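Local coordinates for periplasmic binding protein (Thermotoga lettingae TMO, PDB 4RY8) that binds 5-methylthioribose in the cleft between its two lobes and probably delivers this sugar, as a periplasmic solute-binding protein, to a membrane transporter, at residues A200-D206 against F225-D231; I89-D94 against D107-V111. All coordinates share one frame. Residue numbers count along the deposited sequence, not the author numbering.

Contact 1: A200-D206 against F225-D231; sequences AVLAMWD and FKVYSVD. With SR1 (5-S-methyl-5-thio-alpha-D-ribofuranose), chain G.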
# COMPACT_ATOMS: atom_id res chain seq x y z
N ALA C 200 4.60 20.43 -8.74
CA ALA C 200 3.55 19.45 -8.42
C ALA C 200 2.85 19.83 -7.15
O ALA C 200 3.44 20.46 -6.29
CB ALA C 200 4.13 18.05 -8.30
N VAL C 201 1.60 19.40 -7.04
CA VAL C 201 0.82 19.52 -5.81
C VAL C 201 0.32 18.15 -5.36
O VAL C 201 -0.24 17.38 -6.12
CB VAL C 201 -0.39 20.46 -5.98
CG1 VAL C 201 -1.22 20.54 -4.68
CG2 VAL C 201 0.07 21.82 -6.47
N LEU C 202 0.48 17.89 -4.07
CA LEU C 202 -0.04 16.72 -3.44
C LEU C 202 -0.93 17.20 -2.29
O LEU C 202 -0.48 17.77 -1.29
CB LEU C 202 1.10 15.84 -2.95
CG LEU C 202 0.70 14.60 -2.17
CD1 LEU C 202 0.00 13.61 -3.10
CD2 LEU C 202 1.95 13.98 -1.52
N ALA C 203 -2.20 16.94 -2.44
CA ALA C 203 -3.25 17.48 -1.56
C ALA C 203 -4.04 16.33 -1.01
O ALA C 203 -4.70 15.58 -1.75
CB ALA C 203 -4.15 18.41 -2.33
N MET C 204 -4.03 16.20 0.30
CA MET C 204 -4.52 14.99 0.97
C MET C 204 -6.05 15.02 1.34
O MET C 204 -6.51 14.17 2.06
CB MET C 204 -3.60 14.72 2.18
CG MET C 204 -2.17 14.22 1.84
SD MET C 204 -2.16 12.82 0.63
CE MET C 204 -0.50 12.21 0.87
N TRP C 205 -6.80 15.99 0.85
CA TRP C 205 -8.29 16.00 0.94
C TRP C 205 -8.82 16.70 -0.33
O TRP C 205 -8.18 17.65 -0.74
CB TRP C 205 -8.69 16.75 2.24
CG TRP C 205 -10.15 17.05 2.46
CD1 TRP C 205 -11.23 16.36 1.97
CD2 TRP C 205 -10.67 18.08 3.25
NE1 TRP C 205 -12.39 16.93 2.40
CE2 TRP C 205 -12.07 17.99 3.20
CE3 TRP C 205 -10.08 19.10 4.01
CZ2 TRP C 205 -12.90 18.89 3.87
CZ3 TRP C 205 -10.89 19.98 4.66
CH2 TRP C 205 -12.27 19.87 4.62
N ASP C 206 -9.92 16.25 -0.99
CA ASP C 206 -10.32 16.93 -2.20
C ASP C 206 -10.65 18.42 -2.04
O ASP C 206 -10.52 19.16 -3.00
CB ASP C 206 -11.45 16.18 -3.03
CG ASP C 206 -12.77 16.01 -2.28
OD1 ASP C 206 -12.89 16.37 -1.09
OD2 ASP C 206 -13.77 15.52 -2.91
N PHE C 225 2.04 22.70 -13.77
CA PHE C 225 1.70 21.93 -12.59
C PHE C 225 0.98 20.63 -12.89
O PHE C 225 0.29 20.49 -13.91
CB PHE C 225 0.81 22.77 -11.68
CG PHE C 225 1.57 23.74 -10.82
CD1 PHE C 225 2.14 23.32 -9.63
CD2 PHE C 225 1.70 25.07 -11.20
CE1 PHE C 225 2.85 24.20 -8.83
CE2 PHE C 225 2.43 25.95 -10.39
CZ PHE C 225 3.00 25.51 -9.23
N LYS C 226 1.15 19.67 -11.98
CA LYS C 226 0.35 18.46 -11.98
C LYS C 226 -0.12 18.25 -10.55
O LYS C 226 0.66 18.40 -9.63
CB LYS C 226 1.18 17.28 -12.49
CG LYS C 226 1.38 17.32 -14.00
CD LYS C 226 1.69 15.93 -14.51
CE LYS C 226 2.23 15.96 -15.92
NZ LYS C 226 2.43 14.56 -16.40
N VAL C 227 -1.40 18.00 -10.38
CA VAL C 227 -2.00 17.91 -9.06
C VAL C 227 -2.48 16.50 -8.78
O VAL C 227 -3.12 15.90 -9.62
CB VAL C 227 -3.18 18.89 -8.89
CG1 VAL C 227 -3.68 18.86 -7.43
CG2 VAL C 227 -2.74 20.30 -9.30
N TYR C 228 -2.12 16.00 -7.61
CA TYR C 228 -2.45 14.67 -7.11
C TYR C 228 -3.25 14.89 -5.82
O TYR C 228 -2.83 15.68 -4.97
CB TYR C 228 -1.16 13.85 -6.83
CG TYR C 228 -0.35 13.67 -8.13
CD1 TYR C 228 0.42 14.72 -8.64
CD2 TYR C 228 -0.42 12.50 -8.87
CE1 TYR C 228 1.13 14.59 -9.83
CE2 TYR C 228 0.28 12.38 -10.07
CZ TYR C 228 1.03 13.42 -10.54
OH TYR C 228 1.72 13.32 -11.70
N SER C 229 -4.39 14.22 -5.69
CA SER C 229 -5.22 14.37 -4.50
C SER C 229 -5.75 13.04 -3.95
O SER C 229 -5.44 11.95 -4.43
CB SER C 229 -6.39 15.28 -4.82
OG SER C 229 -7.24 14.57 -5.74
N VAL C 230 -6.52 13.16 -2.90
CA VAL C 230 -7.32 12.12 -2.39
C VAL C 230 -8.79 12.54 -2.54
O VAL C 230 -9.11 13.74 -2.52
CB VAL C 230 -6.94 11.90 -0.91
CG1 VAL C 230 -7.74 10.83 -0.25
CG2 VAL C 230 -5.49 11.53 -0.81
N ASP C 231 -9.66 11.53 -2.54
CA ASP C 231 -11.11 11.66 -2.57
C ASP C 231 -11.59 11.85 -4.00
O ASP C 231 -10.87 12.33 -4.86
CB ASP C 231 -11.72 12.76 -1.67
CG ASP C 231 -11.27 12.64 -0.23
OD1 ASP C 231 -11.29 11.51 0.30
OD2 ASP C 231 -10.89 13.68 0.38
CS SR1 G . -10.46 16.99 7.45
S SR1 G . -10.20 15.23 7.32
C5 SR1 G . -10.69 15.14 5.58
C4 SR1 G . -10.60 13.70 5.06
O4 SR1 G . -11.42 12.94 5.88
C1 SR1 G . -12.19 11.99 5.11
O1 SR1 G . -11.79 10.72 5.51
C2 SR1 G . -11.92 12.19 3.63
O2 SR1 G . -11.22 11.13 2.92
C3 SR1 G . -11.11 13.48 3.64
O3 SR1 G . -10.03 13.40 2.72
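Strands 200-203 and 226-230 run parallel, their axes 4.7 Å apart at closest approach and inclined by only 9°, as the two strands of a beta-alpha-beta unit joined through helix 206-219. Val201 sits between two residues of its neighbour, its N donating to Lys226 O (2.9 Å) and its O accepting from Tyr228 N (2.8 Å); Ala203 N then bonds Tyr228 O (2.9 Å), and Val230 N reaches Ala203 O only weakly (3.2 Å). Side chains alternate between the faces. Val201 CB packs on Val227 CG1 (3.9 Å), facing helices 180-194 and 206-219. Leu202 CD1 meets Tyr228 CB (3.9 Å) on the face covered by helix 118-132, where the Tyr228 hydroxyl bonds Asp132. At their C-terminal ends the strands open onto the sugar pocket. Trp205, N-cap residue of helix 206-219, lays a ring face against SR1 C5. Asp231 OD1 accepts from SR1 O2 (2.6 Å), while Asp231 OD2 takes both SR1 O3 (2.5 Å) and the backbone Asp206 N (3.1 Å).

Contact 2: I89-D94 against D107-V111; sequences IKEALD and DDNRV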
# COMPACT_ATOMS: atom_id res chain seq x y z
N ILE C 89 -16.32 8.14 25.16
CA ILE C 89 -16.44 6.83 24.50
C ILE C 89 -16.50 5.71 25.54
O ILE C 89 -17.37 4.85 25.47
CB ILE C 89 -15.30 6.58 23.47
CG1 ILE C 89 -15.50 7.43 22.23
CG2 ILE C 89 -15.27 5.14 22.98
CD1 ILE C 89 -14.28 7.51 21.33
N LYS C 90 -15.61 5.74 26.54
CA LYS C 90 -15.60 4.70 27.57
C LYS C 90 -16.87 4.73 28.39
O LYS C 90 -17.45 3.67 28.68
CB LYS C 90 -14.40 4.82 28.50
CG LYS C 90 -13.07 4.61 27.81
CD LYS C 90 -12.73 3.14 27.56
CE LYS C 90 -11.22 3.00 27.36
NZ LYS C 90 -10.79 1.65 26.91
N GLU C 91 -17.30 5.93 28.79
CA GLU C 91 -18.57 6.07 29.51
C GLU C 91 -19.72 5.46 28.73
O GLU C 91 -20.50 4.65 29.27
CB GLU C 91 -18.87 7.53 29.76
CG GLU C 91 -20.16 7.73 30.52
CD GLU C 91 -20.38 9.17 30.94
OE1 GLU C 91 -19.43 9.98 30.85
OE2 GLU C 91 -21.52 9.48 31.34
N ALA C 92 -19.84 5.85 27.46
CA ALA C 92 -20.87 5.32 26.59
C ALA C 92 -20.87 3.79 26.59
O ALA C 92 -21.90 3.19 26.83
CB ALA C 92 -20.71 5.87 25.19
N LEU C 93 -19.71 3.19 26.35
CA LEU C 93 -19.55 1.73 26.38
C LEU C 93 -20.02 1.09 27.67
O LEU C 93 -20.73 0.08 27.64
CB LEU C 93 -18.09 1.35 26.12
CG LEU C 93 -17.53 1.70 24.75
CD1 LEU C 93 -16.02 1.54 24.76
CD2 LEU C 93 -18.20 0.86 23.67
N ASP C 94 -19.68 1.69 28.81
CA ASP C 94 -20.12 1.20 30.09
C ASP C 94 -21.65 1.26 30.29
O ASP C 94 -22.20 0.46 31.03
CB ASP C 94 -19.49 2.01 31.24
CG ASP C 94 -18.02 1.77 31.38
OD1 ASP C 94 -17.48 0.80 30.79
OD2 ASP C 94 -17.39 2.55 32.10
N ASP C 107 -8.28 2.69 21.27
CA ASP C 107 -7.67 1.57 21.97
C ASP C 107 -8.70 0.81 22.81
O ASP C 107 -8.61 0.77 24.02
CB ASP C 107 -6.54 2.08 22.91
CG ASP C 107 -5.79 0.96 23.66
OD1 ASP C 107 -5.86 -0.21 23.25
OD2 ASP C 107 -5.12 1.26 24.66
N ASP C 108 -9.67 0.19 22.16
CA ASP C 108 -10.66 -0.60 22.88
C ASP C 108 -11.25 -1.58 21.88
O ASP C 108 -11.76 -1.14 20.86
CB ASP C 108 -11.77 0.30 23.43
CG ASP C 108 -12.70 -0.43 24.38
OD1 ASP C 108 -13.30 -1.45 23.97
OD2 ASP C 108 -12.82 0.02 25.54
N ASN C 109 -11.17 -2.87 22.18
CA ASN C 109 -11.58 -3.94 21.26
C ASN C 109 -13.09 -4.02 20.99
O ASN C 109 -13.51 -4.71 20.05
CB ASN C 109 -11.04 -5.31 21.75
CG ASN C 109 -11.50 -6.51 20.91
OD1 ASN C 109 -12.15 -7.42 21.43
ND2 ASN C 109 -11.14 -6.53 19.62
N ARG C 110 -13.89 -3.29 21.77
CA ARG C 110 -15.34 -3.23 21.56
C ARG C 110 -15.78 -2.32 20.40
O ARG C 110 -16.92 -2.43 19.92
CB ARG C 110 -16.04 -2.78 22.84
CG ARG C 110 -16.00 -3.80 23.96
CD ARG C 110 -16.56 -3.22 25.26
NE ARG C 110 -15.70 -2.17 25.78
CZ ARG C 110 -15.89 -1.52 26.93
NH1 ARG C 110 -16.94 -1.79 27.70
NH2 ARG C 110 -15.02 -0.59 27.28
N VAL C 111 -14.87 -1.45 19.96
CA VAL C 111 -15.16 -0.40 18.97
C VAL C 111 -14.52 -0.66 17.64
O VAL C 111 -13.34 -0.40 17.46
CB VAL C 111 -14.59 0.94 19.45
CG1 VAL C 111 -14.91 2.06 18.47
CG2 VAL C 111 -15.13 1.22 20.84
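The carboxylate of Asp108 lies at the centre of a salt-bridge network between the last turn of helix 82-94 and the loop 107-111, which joins the next two strands, 98-102 and 113-115. Its OD2 receives Lys90 NZ from the helix at 2.9 Å and, within the loop, Arg110 NH2 at 2.9 Å; Asp108 OD1 accepts Arg110 NE at 3.1 Å. This bidentate pairing keeps the guanidinium nearly coplanar with the carboxylate, and one face of it rests on Leu93, with CD1 3.4 Å from Arg110 NH2. Asp94 OD1 stays 4.1 Å from Arg110 NH1, too far for a salt bridge. Beneath the charges, Leu93 CD1 touches Val111 CG2 (4.0 Å), and both side chains pack on Val99 in the parallel sheet. Backbone groups of the loop are served too: Asp108 O accepts from Val111 N (3.3 Å) and, like Val111 O, from Lys277. Asp108 OD1 bonds Arg110 N at 2.9 Å, so that an Asx turn is superimposed on the type I beta turn from Asp108 to Val111.

In the fold
The two contacts belong to different lobes of the periplasmic binding protein fold and lie on opposite sides of the chain's centre, with nearest atoms about 21 Å apart. Contact 1 is core: two neighbouring strands of the mixed sheet, joined chiefly by regular backbone bonds and apolar packing, with Trp205 and the carboxylates of Asp206 and Asp231 at the end facing the ligand. Contact 2 is partly exposed and joins a helix to a loop beside the other, parallel sheet; side-chain charges bridge the surface above a thin apolar layer. They share no element. Strand 98-102, underlying contact 2, nevertheless leads at its C-terminal end to Asp103, which hydrogen-bonds the same sugar as Asp231 of contact 1.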